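Local coordinates for single-stranded DNA-binding protein (Thermotoga maritima, PDB 1Z9F) that probably binds single-stranded DNA and assembles as a homotetramer, at residues T42-A46 with L86-E90. Coordinates in Å, arbitrary orientation, origin at the centre of the assembly. Numbering follows the deposited sequence.
Sequences TFTIA and LVLVE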
ATOM      1  N   THR A  42      -9.302  13.083  -6.220  1.00 78.22           N
ATOM      2  CA  THR A  42      -9.281  11.806  -5.596  1.00 78.15           C
ATOM      3  C   THR A  42     -10.168  10.890  -6.409  1.00 78.32           C
ATOM      4  O   THR A  42     -11.072  11.343  -7.118  1.00 77.47           O
ATOM      5  CB  THR A  42      -9.753  11.855  -4.129  1.00 78.22           C
ATOM      6  OG1 THR A  42     -11.136  12.247  -4.057  1.00 78.30           O
ATOM      7  CG2 THR A  42      -8.887  12.816  -3.327  1.00 78.47           C
ATOM      8  N   PHE A  43      -9.846   9.603  -6.329  1.00 78.55           N
ATOM      9  CA  PHE A  43     -10.653   8.544  -6.901  1.00 78.79           C
ATOM     10  C   PHE A  43     -10.190   7.229  -6.299  1.00 78.79           C
ATOM     11  O   PHE A  43      -9.093   7.129  -5.780  1.00 78.62           O
ATOM     12  CB  PHE A  43     -10.563   8.515  -8.430  1.00 78.89           C
ATOM     13  CG  PHE A  43      -9.175   8.402  -8.967  1.00 78.43           C
ATOM     14  CD1 PHE A  43      -8.383   9.528  -9.117  1.00 78.87           C
ATOM     15  CD2 PHE A  43      -8.673   7.176  -9.376  1.00 79.36           C
ATOM     16  CE1 PHE A  43      -7.095   9.438  -9.647  1.00 79.26           C
ATOM     17  CE2 PHE A  43      -7.376   7.064  -9.905  1.00 79.13           C
ATOM     18  CZ  PHE A  43      -6.588   8.203 -10.039  1.00 79.07           C
ATOM     19  N   THR A  44     -11.067   6.243  -6.329  1.00 79.41           N
ATOM     20  CA  THR A  44     -10.794   4.959  -5.747  1.00 79.62           C
ATOM     21  C   THR A  44     -10.833   3.986  -6.895  1.00 80.26           C
ATOM     22  O   THR A  44     -11.694   4.081  -7.779  1.00 79.30           O
ATOM     23  CB  THR A  44     -11.813   4.556  -4.638  1.00 80.14           C
ATOM     24  OG1 THR A  44     -12.900   3.812  -5.205  1.00 80.80           O
ATOM     25  CG2 THR A  44     -12.353   5.801  -3.876  1.00 78.89           C
ATOM     26  N   ILE A  45      -9.861   3.076  -6.890  1.00 81.33           N
ATOM     27  CA  ILE A  45      -9.761   2.059  -7.918  1.00 81.98           C
ATOM     28  C   ILE A  45     -10.091   0.687  -7.335  1.00 82.39           C
ATOM     29  O   ILE A  45      -9.931   0.450  -6.129  1.00 82.57           O
ATOM     30  CB  ILE A  45      -8.375   2.067  -8.609  1.00 82.15           C
ATOM     31  CG1 ILE A  45      -7.239   1.970  -7.581  1.00 81.76           C
ATOM     32  CG2 ILE A  45      -8.237   3.337  -9.468  1.00 82.79           C
ATOM     33  CD1 ILE A  45      -5.878   1.795  -8.202  1.00 82.51           C
ATOM     34  N   ALA A  46     -10.592  -0.196  -8.191  1.00 82.61           N
ATOM     35  CA  ALA A  46     -10.857  -1.568  -7.807  1.00 82.69           C
ATOM     36  C   ALA A  46      -9.704  -2.366  -8.345  1.00 82.85           C
ATOM     37  O   ALA A  46      -9.504  -2.397  -9.558  1.00 83.04           O
ATOM     38  CB  ALA A  46     -12.162  -2.058  -8.402  1.00 82.76           C
ATOM     39  N   LEU A  86      -9.387   1.765 -16.856  1.00 81.73           N
ATOM     40  CA  LEU A  86      -8.302   1.005 -16.205  1.00 81.63           C
ATOM     41  C   LEU A  86      -7.019   1.817 -16.148  1.00 81.55           C
ATOM     42  O   LEU A  86      -6.466   2.183 -17.186  1.00 81.62           O
ATOM     43  CB  LEU A  86      -8.018  -0.288 -16.980  1.00 81.62           C
ATOM     44  CG  LEU A  86      -6.894  -1.217 -16.488  1.00 81.64           C
ATOM     45  CD1 LEU A  86      -7.263  -1.896 -15.191  1.00 81.43           C
ATOM     46  CD2 LEU A  86      -6.569  -2.263 -17.536  1.00 81.46           C
ATOM     47  N   VAL A  87      -6.527   2.077 -14.942  1.00 81.49           N
ATOM     48  CA  VAL A  87      -5.328   2.900 -14.780  1.00 81.25           C
ATOM     49  C   VAL A  87      -4.194   2.202 -14.010  1.00 81.07           C
ATOM     50  O   VAL A  87      -4.420   1.316 -13.181  1.00 81.12           O
ATOM     51  CB  VAL A  87      -5.651   4.264 -14.129  1.00 81.36           C
ATOM     52  CG1 VAL A  87      -6.541   5.087 -15.056  1.00 81.77           C
ATOM     53  CG2 VAL A  87      -6.311   4.105 -12.756  1.00 81.48           C
ATOM     54  N   LEU A  88      -2.968   2.594 -14.341  1.00 80.37           N
ATOM     55  CA  LEU A  88      -1.819   2.285 -13.531  1.00 79.62           C
ATOM     56  C   LEU A  88      -1.688   3.428 -12.568  1.00 79.50           C
ATOM     57  O   LEU A  88      -1.819   4.583 -12.959  1.00 79.82           O
ATOM     58  CB  LEU A  88      -0.548   2.187 -14.375  1.00 79.62           C
ATOM     59  CG  LEU A  88       0.670   1.800 -13.525  1.00 79.43           C
ATOM     60  CD1 LEU A  88       1.456   0.765 -14.244  1.00 80.01           C
ATOM     61  CD2 LEU A  88       1.562   2.984 -13.095  1.00 78.46           C
ATOM     62  N   VAL A  89      -1.452   3.119 -11.305  1.00 79.21           N
ATOM     63  CA  VAL A  89      -1.137   4.136 -10.331  1.00 79.18           C
ATOM     64  C   VAL A  89       0.177   3.808  -9.647  1.00 78.52           C
ATOM     65  O   VAL A  89       0.357   2.735  -9.105  1.00 78.11           O
ATOM     66  CB  VAL A  89      -2.274   4.301  -9.299  1.00 79.68           C
ATOM     67  CG1 VAL A  89      -1.819   5.133  -8.111  1.00 80.60           C
ATOM     68  CG2 VAL A  89      -3.501   4.945  -9.971  1.00 79.85           C
ATOM     69  N   GLU A  90       1.081   4.769  -9.672  1.00 78.34           N
ATOM     70  CA  GLU A  90       2.312   4.679  -8.948  1.00 78.58           C
ATOM     71  C   GLU A  90       2.352   5.762  -7.884  1.00 78.98           C
ATOM     72  O   GLU A  90       2.092   6.924  -8.150  1.00 78.50           O
ATOM     73  CB  GLU A  90       3.474   4.876  -9.895  1.00 79.25           C
ATOM     74  CG  GLU A  90       4.733   4.463  -9.263  1.00 80.69           C
ATOM     75  CD  GLU A  90       5.875   4.858 -10.025  1.00 83.60           C
ATOM     76  OE1 GLU A  90       5.775   4.823 -11.259  1.00 90.25           O
ATOM     77  OE2 GLU A  90       6.902   5.191  -9.414  1.00 87.79           O
TER
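This is an apolar core contact between two strands that face each other across the inside of a beta-barrel. Segment 42-46 lies on strand 39-48 and segment 86-90 on strand 86-96. They are not neighbours in the sheet. The axes of the two segments pass 8.6 Å apart at 105°, close to perpendicular, and the two backbones share no hydrogen bonds. Side chains alone bridge the gap. Each strand sends two inward: Phe-43 and Ile-45 from one, Val-87 and Val-89 from the other. Each of these residues touches both residues opposite. The tightest pair is Ile-45 CG2 with Val-87 CG2, at 3.9 Å. Ile-45 also reaches along its other branch, so that CD1 lies 4.3 Å from Val-89 CG2. Phe-43 uses one ring corner for both valines: its CE2 is 4.2 Å from Val-87 CG2 and 4.4 Å from Val-89 CG2. The ring meets these methyls obliquely.

Five strands in the order 1-2-3-5-4, with helix 71-80 between strands 62-70 and 86-96, mark the OB fold of the SSB family. Here strands 39-48 and 86-96 meet through the barrel interior. Segment 42-46 is held in the sheet by backbone hydrogen bonds to strands 16-33 and 62-70, such as Ile-45 with Phe-65 and Thr-44 with Val-26. Leu-81, just after helix 71-80, touches both Phe-43 and Val-87. From the adjacent strand 108-118, Val-116 packs on Val-87, and Ala-113 on Val-89. Leu-86 and Leu-88 point away from segment 42-46, and Leu-86 packs on Ser-14 of the second subunit.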